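Local coordinates for protein eukaryotic peptide chain release factor GTP-binding subunit (Schizosaccharomyces pombe, PDB 1R5B) that is a GTP-binding translation release-factor subunit (eRF3) in which a G domain is followed by two beta-barrel domains, as in eEF1A, at residues N303-P308 / K356-A361; P273-I278 / I293-I298; T312-A317 / R338-D343; T362-A367 / E427-T432. One frame throughout, in Å; residues are numbered along the deposited sequence.

Interaction 1 (N303-P308 / K356-A361)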
# COMPACT_ATOMS: atom_id res chain seq x y z
N ASN A 303 1.49 20.12 -13.46
CA ASN A 303 0.18 20.65 -13.15
C ASN A 303 -0.59 19.63 -12.35
O ASN A 303 -0.38 18.44 -12.51
CB ASN A 303 -0.59 21.00 -14.43
CG ASN A 303 -0.08 22.26 -15.09
OD1 ASN A 303 0.72 23.00 -14.53
ND2 ASN A 303 -0.56 22.52 -16.30
N VAL A 304 -1.45 20.10 -11.46
CA VAL A 304 -2.34 19.25 -10.69
C VAL A 304 -3.70 19.91 -10.63
O VAL A 304 -3.83 21.10 -10.83
CB VAL A 304 -1.82 18.98 -9.26
CG1 VAL A 304 -0.39 18.44 -9.30
CG2 VAL A 304 -1.90 20.23 -8.40
N LEU A 305 -4.72 19.12 -10.33
CA LEU A 305 -6.09 19.60 -10.23
C LEU A 305 -6.49 19.59 -8.78
O LEU A 305 -6.19 18.65 -8.07
CB LEU A 305 -7.02 18.70 -11.04
CG LEU A 305 -8.47 19.16 -11.16
CD1 LEU A 305 -8.56 20.46 -11.96
CD2 LEU A 305 -9.31 18.08 -11.80
N VAL A 306 -7.15 20.65 -8.32
CA VAL A 306 -7.75 20.62 -7.00
C VAL A 306 -9.20 20.24 -7.19
O VAL A 306 -9.97 21.01 -7.77
CB VAL A 306 -7.68 21.98 -6.28
CG1 VAL A 306 -8.16 21.82 -4.84
CG2 VAL A 306 -6.28 22.57 -6.31
N MET A 307 -9.58 19.05 -6.73
CA MET A 307 -11.00 18.69 -6.58
C MET A 307 -11.47 19.03 -5.17
O MET A 307 -10.66 19.02 -4.24
CB MET A 307 -11.20 17.21 -6.91
CG MET A 307 -11.09 16.88 -8.40
SD MET A 307 -11.99 18.00 -9.45
CE MET A 307 -13.52 17.31 -9.36
N PRO A 308 -12.75 19.32 -4.96
CA PRO A 308 -13.82 19.23 -5.97
C PRO A 308 -14.07 20.50 -6.81
O PRO A 308 -15.00 20.50 -7.61
CB PRO A 308 -15.06 18.99 -5.09
CG PRO A 308 -14.78 19.84 -3.87
CD PRO A 308 -13.29 19.74 -3.65
N LYS A 356 -5.81 14.53 -15.87
CA LYS A 356 -6.41 13.59 -16.84
C LYS A 356 -7.47 12.69 -16.21
O LYS A 356 -8.57 12.59 -16.73
CB LYS A 356 -5.33 12.72 -17.49
CG LYS A 356 -4.26 13.49 -18.24
CD LYS A 356 -4.44 13.38 -19.75
CE LYS A 356 -3.73 14.49 -20.50
NZ LYS A 356 -4.21 14.58 -21.93
N ASN A 357 -7.12 12.01 -15.11
CA ASN A 357 -8.04 11.08 -14.45
C ASN A 357 -8.21 11.46 -12.98
O ASN A 357 -7.68 10.81 -12.10
CB ASN A 357 -7.52 9.64 -14.57
CG ASN A 357 -7.41 9.18 -16.01
OD1 ASN A 357 -8.42 9.08 -16.72
ND2 ASN A 357 -6.19 8.91 -16.45
N PRO A 358 -8.96 12.52 -12.72
CA PRO A 358 -9.03 13.08 -11.37
C PRO A 358 -9.71 12.16 -10.36
O PRO A 358 -10.60 11.41 -10.73
CB PRO A 358 -9.87 14.34 -11.58
CG PRO A 358 -10.75 13.98 -12.73
CD PRO A 358 -9.84 13.24 -13.66
N VAL A 359 -9.29 12.24 -9.10
CA VAL A 359 -10.01 11.63 -8.01
C VAL A 359 -11.49 11.99 -8.10
O VAL A 359 -11.82 13.12 -8.44
CB VAL A 359 -9.48 12.11 -6.64
CG1 VAL A 359 -9.85 13.54 -6.35
CG2 VAL A 359 -9.99 11.24 -5.54
N HIS A 360 -12.35 11.04 -7.77
CA HIS A 360 -13.79 11.29 -7.78
C HIS A 360 -14.22 12.21 -6.66
O HIS A 360 -13.56 12.32 -5.65
CB HIS A 360 -14.56 9.98 -7.68
CG HIS A 360 -14.44 9.12 -8.90
ND1 HIS A 360 -15.47 8.96 -9.80
CD2 HIS A 360 -13.39 8.40 -9.37
CE1 HIS A 360 -15.07 8.16 -10.77
NE2 HIS A 360 -13.82 7.81 -10.54
N ALA A 361 -15.34 12.89 -6.89
CA ALA A 361 -15.98 13.71 -5.89
C ALA A 361 -17.46 13.60 -6.13
O ALA A 361 -17.91 13.54 -7.27
CB ALA A 361 -15.54 15.12 -6.00
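This is an apolar packing contact without hydrogen bonds across it, in which strand 302-307 of the second domain, a beta barrel of the kind found in EF-Tu-like factors, lies against the linker that leaves the barrel for the third domain. The touching parts, 305-308 and 358-361, run nearly in the same direction, 11° apart, but do not pair as strands: the CA atoms of Leu305 and Pro358 are 7.2 Å apart, and side chains fill the gap. Strand 351-353 lies close by and pairs through its backbone with Leu305 and Met307, while Thr353 also binds the backbone N of Val359.

Met307 is the centre of the contact. Its CG is anti to the carbonyl carbon, and further bends at chi2 and chi3 curl the thioether back, so that the chain does not reach straight out. Its CB and CG slide past Val359 in the opposite sense, CB lying 4.0 Å from Val359 CG1, and CG rests 3.8 Å from Val359 O. The methyl CE reaches only loosely toward Ala361. Leu305, with CG anti to the backbone N (chi1 -174°), lies alongside the Pro358 ring, both pointing the same way, and its CD2 meets Pro358 CB at 3.8 Å. Cys435, in strand 433-435 of the third domain, touches Met307, Pro308 and Val359, so the contact also forms part of the junction between the two barrels. At its far end the peptide before Pro308 is cis, and Pro308 CB sits 4.0 Å from Ala361 CB.

Interaction 2 (P273-I278 / I293-I298); sequences PFIMPI and IEAGSI
Phe274, just ahead of strand 275-277, has CG anti to the backbone N (chi1 179°), which sets its ring against Ile298, whose CG1 is likewise anti to N (chi1 -170°) and whose CG2 takes the crowded position between N and the carbonyl carbon. The backbones meet in a classic beta bulge of the second-domain barrel: Glu294 and Ala295 both face Ile275. Ile275 O therefore receives two N-H groups, a short bond from Glu294 N at 2.7 Å, in the carbonyl plane, and a weak one from Ala295 N at 3.3 Å. In return Ile275 N donates to Ala295 O at 2.9 Å, approaching from above the carbonyl plane.

Beyond the bulge, Gly296 brings the chain within 4.0 Å of Phe274, CA to CA. Its positive phi of 80° suits a residue without a side chain, and a CB there would collide with Phe274 N. On the side of Ile275, its CD1 packs on Ala295 CB, and Met445 of helix 443-446 adds to the cover. Glu294 CG, anti to the carbonyl carbon, lies 3.6 Å from Pro277 CD, the two side chains crossing at about a right angle; a bend at chi2 turns the rest of the glutamate.

The Phe274 side chain also touches Leu352 of strand 351-353. Ile293 CD1 lies at the ring's edge, in plane, while Ile298 CB makes a CH-pi contact over one face, 4.1 Å from the Phe274 centroid.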
# COMPACT_ATOMS: atom_id res chain seq x y z
N PRO A 273 -3.47 7.35 -11.18
CA PRO A 273 -3.56 8.82 -11.14
C PRO A 273 -3.14 9.38 -9.79
O PRO A 273 -3.46 8.79 -8.77
CB PRO A 273 -5.05 9.09 -11.37
CG PRO A 273 -5.59 7.84 -12.04
CD PRO A 273 -4.76 6.70 -11.51
N PHE A 274 -2.45 10.51 -9.79
CA PHE A 274 -2.01 11.18 -8.57
C PHE A 274 -3.22 11.54 -7.69
O PHE A 274 -4.23 12.04 -8.19
CB PHE A 274 -1.22 12.45 -8.95
CG PHE A 274 -0.72 13.28 -7.78
CD1 PHE A 274 0.24 12.79 -6.91
CD2 PHE A 274 -1.18 14.57 -7.59
CE1 PHE A 274 0.72 13.56 -5.84
CE2 PHE A 274 -0.70 15.36 -6.52
CZ PHE A 274 0.24 14.85 -5.65
N ILE A 275 -3.10 11.24 -6.40
CA ILE A 275 -4.08 11.63 -5.39
C ILE A 275 -3.34 12.01 -4.11
O ILE A 275 -2.57 11.22 -3.60
CB ILE A 275 -5.02 10.47 -5.09
CG1 ILE A 275 -5.76 10.01 -6.37
CG2 ILE A 275 -6.01 10.89 -3.98
CD1 ILE A 275 -6.60 8.77 -6.21
N MET A 276 -3.58 13.21 -3.60
CA MET A 276 -2.99 13.68 -2.34
C MET A 276 -3.97 14.60 -1.63
O MET A 276 -4.09 15.76 -2.01
CB MET A 276 -1.67 14.44 -2.55
CG MET A 276 -1.02 14.89 -1.23
SD MET A 276 0.23 16.18 -1.31
CE MET A 276 -0.69 17.51 -1.23
N PRO A 277 -4.66 14.10 -0.61
CA PRO A 277 -5.46 14.96 0.26
C PRO A 277 -4.60 16.02 0.93
O PRO A 277 -3.48 15.72 1.34
CB PRO A 277 -6.02 13.98 1.30
CG PRO A 277 -5.93 12.62 0.66
CD PRO A 277 -4.75 12.68 -0.23
N ILE A 278 -5.11 17.24 1.04
CA ILE A 278 -4.35 18.36 1.59
C ILE A 278 -4.53 18.37 3.10
O ILE A 278 -5.62 18.58 3.57
CB ILE A 278 -4.85 19.68 0.99
CG1 ILE A 278 -4.60 19.69 -0.53
CG2 ILE A 278 -4.17 20.86 1.67
CD1 ILE A 278 -5.23 20.86 -1.26
N ILE A 293 0.79 11.44 -0.20
CA ILE A 293 0.35 10.97 -1.51
C ILE A 293 -0.30 9.59 -1.34
O ILE A 293 0.31 8.68 -0.83
CB ILE A 293 1.51 10.91 -2.48
CG1 ILE A 293 2.17 12.29 -2.58
CG2 ILE A 293 1.02 10.47 -3.84
CD1 ILE A 293 3.45 12.31 -3.41
N GLU A 294 -1.57 9.47 -1.73
CA GLU A 294 -2.31 8.21 -1.60
C GLU A 294 -2.18 7.33 -2.83
O GLU A 294 -2.27 6.11 -2.74
CB GLU A 294 -3.78 8.46 -1.31
CG GLU A 294 -4.00 9.15 0.03
CD GLU A 294 -3.49 8.35 1.22
OE1 GLU A 294 -3.46 7.09 1.18
OE2 GLU A 294 -3.15 9.00 2.22
N ALA A 295 -1.96 7.96 -3.98
CA ALA A 295 -1.80 7.23 -5.21
C ALA A 295 -0.97 8.04 -6.16
O ALA A 295 -0.97 9.27 -6.12
CB ALA A 295 -3.19 6.96 -5.83
N GLY A 296 -0.27 7.35 -7.05
CA GLY A 296 0.38 7.94 -8.20
C GLY A 296 1.69 8.59 -7.85
O GLY A 296 2.30 8.27 -6.83
N SER A 297 2.13 9.50 -8.70
CA SER A 297 3.41 10.19 -8.48
C SER A 297 3.34 11.64 -8.94
O SER A 297 2.42 12.03 -9.64
CB SER A 297 4.51 9.45 -9.22
OG SER A 297 4.39 9.69 -10.61
N ILE A 298 4.34 12.42 -8.57
CA ILE A 298 4.38 13.84 -8.92
C ILE A 298 5.84 14.27 -9.17
O ILE A 298 6.74 13.90 -8.43
CB ILE A 298 3.68 14.67 -7.79
CG1 ILE A 298 3.47 16.12 -8.20
CG2 ILE A 298 4.49 14.66 -6.50
CD1 ILE A 298 2.32 16.32 -9.08

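Interaction 3 (T312-A317 / R338-D343)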
# COMPACT_ATOMS: atom_id res chain seq x y z
N THR A 312 -6.96 24.14 -11.62
CA THR A 312 -5.61 23.69 -11.93
C THR A 312 -4.57 24.56 -11.22
O THR A 312 -4.76 25.75 -11.06
CB THR A 312 -5.39 23.69 -13.47
OG1 THR A 312 -6.24 22.71 -14.09
CG2 THR A 312 -4.00 23.22 -13.82
N LEU A 313 -3.47 23.94 -10.79
CA LEU A 313 -2.32 24.63 -10.20
C LEU A 313 -1.02 23.96 -10.65
O LEU A 313 -1.01 22.79 -11.00
CB LEU A 313 -2.37 24.56 -8.68
CG LEU A 313 -3.49 25.28 -7.93
CD1 LEU A 313 -3.49 24.83 -6.47
CD2 LEU A 313 -3.36 26.81 -8.01
N GLU A 314 0.08 24.69 -10.62
CA GLU A 314 1.38 24.13 -10.94
C GLU A 314 2.19 23.88 -9.67
O GLU A 314 2.38 24.78 -8.86
CB GLU A 314 2.14 25.05 -11.88
CG GLU A 314 3.31 24.37 -12.57
CD GLU A 314 4.26 25.33 -13.26
OE1 GLU A 314 3.99 26.55 -13.30
OE2 GLU A 314 5.30 24.84 -13.76
N VAL A 315 2.66 22.66 -9.48
CA VAL A 315 3.62 22.34 -8.43
C VAL A 315 5.03 22.79 -8.84
O VAL A 315 5.64 22.19 -9.72
CB VAL A 315 3.61 20.83 -8.14
CG1 VAL A 315 4.73 20.44 -7.17
CG2 VAL A 315 2.25 20.41 -7.60
N THR A 316 5.55 23.85 -8.21
CA THR A 316 6.88 24.38 -8.55
C THR A 316 8.01 23.83 -7.69
O THR A 316 9.19 24.03 -8.01
CB THR A 316 6.89 25.93 -8.46
OG1 THR A 316 6.58 26.36 -7.13
CG2 THR A 316 5.80 26.54 -9.33
N ALA A 317 7.67 23.16 -6.59
CA ALA A 317 8.68 22.54 -5.74
C ALA A 317 8.10 21.49 -4.81
O ALA A 317 6.96 21.61 -4.39
CB ALA A 317 9.43 23.61 -4.94
N ARG A 338 5.13 23.50 -2.87
CA ARG A 338 4.84 24.87 -3.27
C ARG A 338 4.04 24.82 -4.57
O ARG A 338 4.35 24.04 -5.46
CB ARG A 338 6.11 25.70 -3.47
CG ARG A 338 5.79 27.16 -3.82
CD ARG A 338 6.97 28.11 -3.79
NE ARG A 338 7.53 28.24 -2.44
CZ ARG A 338 8.56 27.55 -1.97
NH1 ARG A 338 9.18 26.64 -2.71
NH2 ARG A 338 8.98 27.77 -0.73
N VAL A 339 3.01 25.66 -4.65
CA VAL A 339 2.14 25.70 -5.82
C VAL A 339 1.96 27.13 -6.33
O VAL A 339 2.13 28.08 -5.59
CB VAL A 339 0.76 25.07 -5.55
CG1 VAL A 339 0.92 23.61 -5.15
CG2 VAL A 339 -0.02 25.82 -4.47
N ARG A 340 1.60 27.24 -7.60
CA ARG A 340 1.50 28.51 -8.30
C ARG A 340 0.16 28.58 -9.03
O ARG A 340 -0.29 27.58 -9.61
CB ARG A 340 2.64 28.62 -9.31
CG ARG A 340 2.64 29.88 -10.15
CD ARG A 340 3.62 29.83 -11.31
NE ARG A 340 4.89 30.47 -10.98
CZ ARG A 340 5.37 31.57 -11.55
NH1 ARG A 340 4.71 32.22 -12.51
NH2 ARG A 340 6.55 32.05 -11.16
N GLY A 341 -0.45 29.77 -9.00
CA GLY A 341 -1.75 30.03 -9.63
C GLY A 341 -2.80 30.53 -8.65
O GLY A 341 -2.48 30.97 -7.52
N ASP A 342 -4.07 30.43 -9.08
CA ASP A 342 -5.22 30.86 -8.27
C ASP A 342 -5.63 29.84 -7.19
O ASP A 342 -6.46 28.95 -7.45
CB ASP A 342 -6.41 31.14 -9.18
CG ASP A 342 -7.43 32.04 -8.52
OD1 ASP A 342 -8.17 32.71 -9.27
OD2 ASP A 342 -7.55 32.15 -7.28
N ASP A 343 -5.09 30.00 -5.99
CA ASP A 343 -5.33 29.04 -4.91
C ASP A 343 -6.20 29.60 -3.78
O ASP A 343 -6.20 29.09 -2.66
CB ASP A 343 -4.00 28.50 -4.35
CG ASP A 343 -3.08 29.59 -3.85
OD1 ASP A 343 -3.53 30.49 -3.11
OD2 ASP A 343 -1.86 29.60 -4.13
O HOH W 1 9.45 26.98 -5.74
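Thr316 lays its OG1 obliquely across the aliphatic stem of Arg338, 3.5 Å from CG, while its CG2 touches Arg340 CB, the two side chains crossing at about a right angle. The hydroxyl sits in the crowded position between N and the carbonyl carbon (chi1 61°), and a water joins it to Arg338 NH1. Arg338 runs out with CG anti to N before bending at chi3, which sets Ala317 CB at the edge of its guanidinium; Tyr319 OH and, weakly, Leu285 O are further partners of that group.

These two strands of the second-domain barrel are antiparallel, with Glu314 and Arg340 a hydrogen-bonded pair. Glu314 N reaches Arg340 O almost straight, at 3.1 Å and 171°. Thr316 N still donates to Arg338 O, but after Val315 a beta bulge shifts the register by one, and Arg338 N bonds weakly to Ala317 O.

Apolar packing joins Leu313 CD1 to Val339 CG2 and Val315 CG2 to Val339 CG1; Leu313 CD2 lies 3.5 Å from Arg340 O. Glu314, extended, and Arg340, bent at chi3, lie side by side, yet OE1 and NE remain 4.6 Å apart. Their attraction is therefore probably electrostatic at a distance, and the backbone bonds carry the direct polar pairing of these two residues.

Interaction 4 (T362-A367 / E427-T432); sequences TTRFIA and ELETQT
Leu428 CB lies over one face of the Phe365 ring, offset toward its rim, and Thr363 OG1 lies over a face of the Arg364 guanidinium, whose edge meets Glu429 OE2. Both flat groups belong to an antiparallel strand pair, 364-367 with 427-430, in the third-domain beta barrel of the eEF1A-like family. Phe365 takes the crowded chi1 position (63°), which brings its ring across Leu428: CB is 3.9 Å from the centroid in a CH-pi contact, and CD2 also touches the ring. Val462 of strand 457-466 and Met436 also touch the Phe365 side chain.

Phe365 and Leu428 are a hydrogen-bonded pair. Leu428 N donates to Phe365 O at 2.7 Å, nearly along the C=O axis, whereas Phe365 N approaches Leu428 O from above the carbonyl plane. Thr430 N closes the end of the pairing on a lone pair of Thr363 O. Thr362 OG1 accepts from Arg364 N in an ST turn at the corner of the chain and also bonds Leu466 O.

On the opposite face of the sheet Arg364 and Glu429 extend side by side, CG to CG 3.7 Å, their charged planes 67° apart. The resulting salt bridge is long, with Arg364 NE 3.9 Å from Glu429 OE2.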
# COMPACT_ATOMS: atom_id res chain seq x y z
N THR A 362 -18.23 13.55 -5.05
CA THR A 362 -19.66 13.31 -5.16
C THR A 362 -20.38 13.79 -3.92
O THR A 362 -19.76 14.13 -2.93
CB THR A 362 -19.91 11.80 -5.39
OG1 THR A 362 -21.25 11.56 -5.81
CG2 THR A 362 -19.79 11.01 -4.09
N THR A 363 -21.71 13.83 -4.01
CA THR A 363 -22.56 14.07 -2.85
C THR A 363 -23.36 12.82 -2.49
O THR A 363 -24.15 12.85 -1.55
CB THR A 363 -23.53 15.24 -3.12
OG1 THR A 363 -24.18 15.06 -4.39
CG2 THR A 363 -22.79 16.55 -3.28
N ARG A 364 -23.18 11.72 -3.22
CA ARG A 364 -24.01 10.53 -3.05
C ARG A 364 -23.20 9.23 -3.12
O ARG A 364 -22.53 8.97 -4.12
CB ARG A 364 -25.12 10.51 -4.11
CG ARG A 364 -26.10 11.65 -3.96
CD ARG A 364 -27.33 11.56 -4.84
NE ARG A 364 -28.01 12.85 -4.95
CZ ARG A 364 -27.68 13.83 -5.79
NH1 ARG A 364 -26.65 13.70 -6.62
NH2 ARG A 364 -28.39 14.96 -5.80
N PHE A 365 -23.30 8.42 -2.07
CA PHE A 365 -22.54 7.17 -1.99
C PHE A 365 -23.07 6.19 -0.94
O PHE A 365 -23.73 6.57 0.02
CB PHE A 365 -21.09 7.47 -1.65
CG PHE A 365 -20.89 8.12 -0.31
CD1 PHE A 365 -21.03 9.48 -0.17
CD2 PHE A 365 -20.54 7.37 0.81
CE1 PHE A 365 -20.83 10.08 1.05
CE2 PHE A 365 -20.34 7.98 2.03
CZ PHE A 365 -20.49 9.35 2.14
N ILE A 366 -22.72 4.91 -1.12
CA ILE A 366 -23.09 3.84 -0.19
C ILE A 366 -21.94 3.59 0.79
O ILE A 366 -20.78 3.74 0.42
CB ILE A 366 -23.44 2.58 -0.99
CG1 ILE A 366 -24.46 2.92 -2.09
CG2 ILE A 366 -23.99 1.50 -0.06
CD1 ILE A 366 -24.97 1.74 -2.89
N ALA A 367 -22.25 3.22 2.04
CA ALA A 367 -21.24 3.13 3.11
C ALA A 367 -21.59 2.19 4.28
O ALA A 367 -22.63 2.35 4.93
CB ALA A 367 -20.96 4.52 3.65
N GLU A 427 -27.27 4.45 1.55
CA GLU A 427 -26.97 5.74 0.89
C GLU A 427 -26.69 6.87 1.87
O GLU A 427 -27.34 6.97 2.92
CB GLU A 427 -28.11 6.18 -0.06
CG GLU A 427 -27.86 5.90 -1.54
CD GLU A 427 -28.62 6.83 -2.47
OE1 GLU A 427 -29.57 6.36 -3.13
OE2 GLU A 427 -28.27 8.03 -2.54
N LEU A 428 -25.73 7.71 1.51
CA LEU A 428 -25.37 8.89 2.28
C LEU A 428 -25.31 10.09 1.35
O LEU A 428 -25.20 9.95 0.14
CB LEU A 428 -24.02 8.71 2.97
CG LEU A 428 -24.08 8.36 4.46
CD1 LEU A 428 -24.75 7.00 4.65
CD2 LEU A 428 -22.68 8.39 5.10
N GLU A 429 -25.38 11.28 1.94
CA GLU A 429 -25.41 12.52 1.18
C GLU A 429 -24.72 13.64 1.96
O GLU A 429 -24.80 13.70 3.21
CB GLU A 429 -26.86 12.89 0.82
CG GLU A 429 -27.24 12.59 -0.62
CD GLU A 429 -28.64 13.07 -0.98
OE1 GLU A 429 -28.93 14.28 -0.83
OE2 GLU A 429 -29.47 12.24 -1.43
N THR A 430 -24.04 14.52 1.21
CA THR A 430 -23.41 15.73 1.77
C THR A 430 -24.03 17.00 1.19
O THR A 430 -24.73 16.94 0.18
CB THR A 430 -21.92 15.73 1.45
OG1 THR A 430 -21.73 15.42 0.07
CG2 THR A 430 -21.21 14.61 2.17
N GLN A 431 -23.77 18.14 1.85
CA GLN A 431 -24.30 19.44 1.39
C GLN A 431 -23.46 20.03 0.26
O GLN A 431 -23.98 20.76 -0.59
CB GLN A 431 -24.39 20.46 2.54
CG GLN A 431 -25.50 20.20 3.55
CD GLN A 431 -26.88 20.24 2.92
OE1 GLN A 431 -27.53 21.29 2.91
NE2 GLN A 431 -27.33 19.11 2.40
N THR A 432 -22.16 19.74 0.27
CA THR A 432 -21.28 20.12 -0.84
C THR A 432 -20.33 18.97 -1.15
O THR A 432 -19.92 18.26 -0.23
CB THR A 432 -20.47 21.40 -0.50
OG1 THR A 432 -19.61 21.15 0.62
CG2 THR A 432 -21.38 22.55 -0.04

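Interactions 1, 2 and 3 all reach the antiparallel barrel sheet of the second domain, whereas interaction 4 lies in that of the third. Interaction 2 comes first along the chain; interaction 3 is nested within the loop closed by interaction 1, and interaction 4 follows directly after Ala361. Centres of interactions 1 and 2 are 10 Å apart, and Val304 CG1 packs 3.4 Å from Ile298 CD1. Interaction 1 uses strand 302-307 and interaction 3 its neighbour 311-319, their centres 14 Å apart. Interaction 4 is centred 18 Å from interaction 1, joined by sequence alone, so segment 356-361 forms the covalent passage from one barrel to the next.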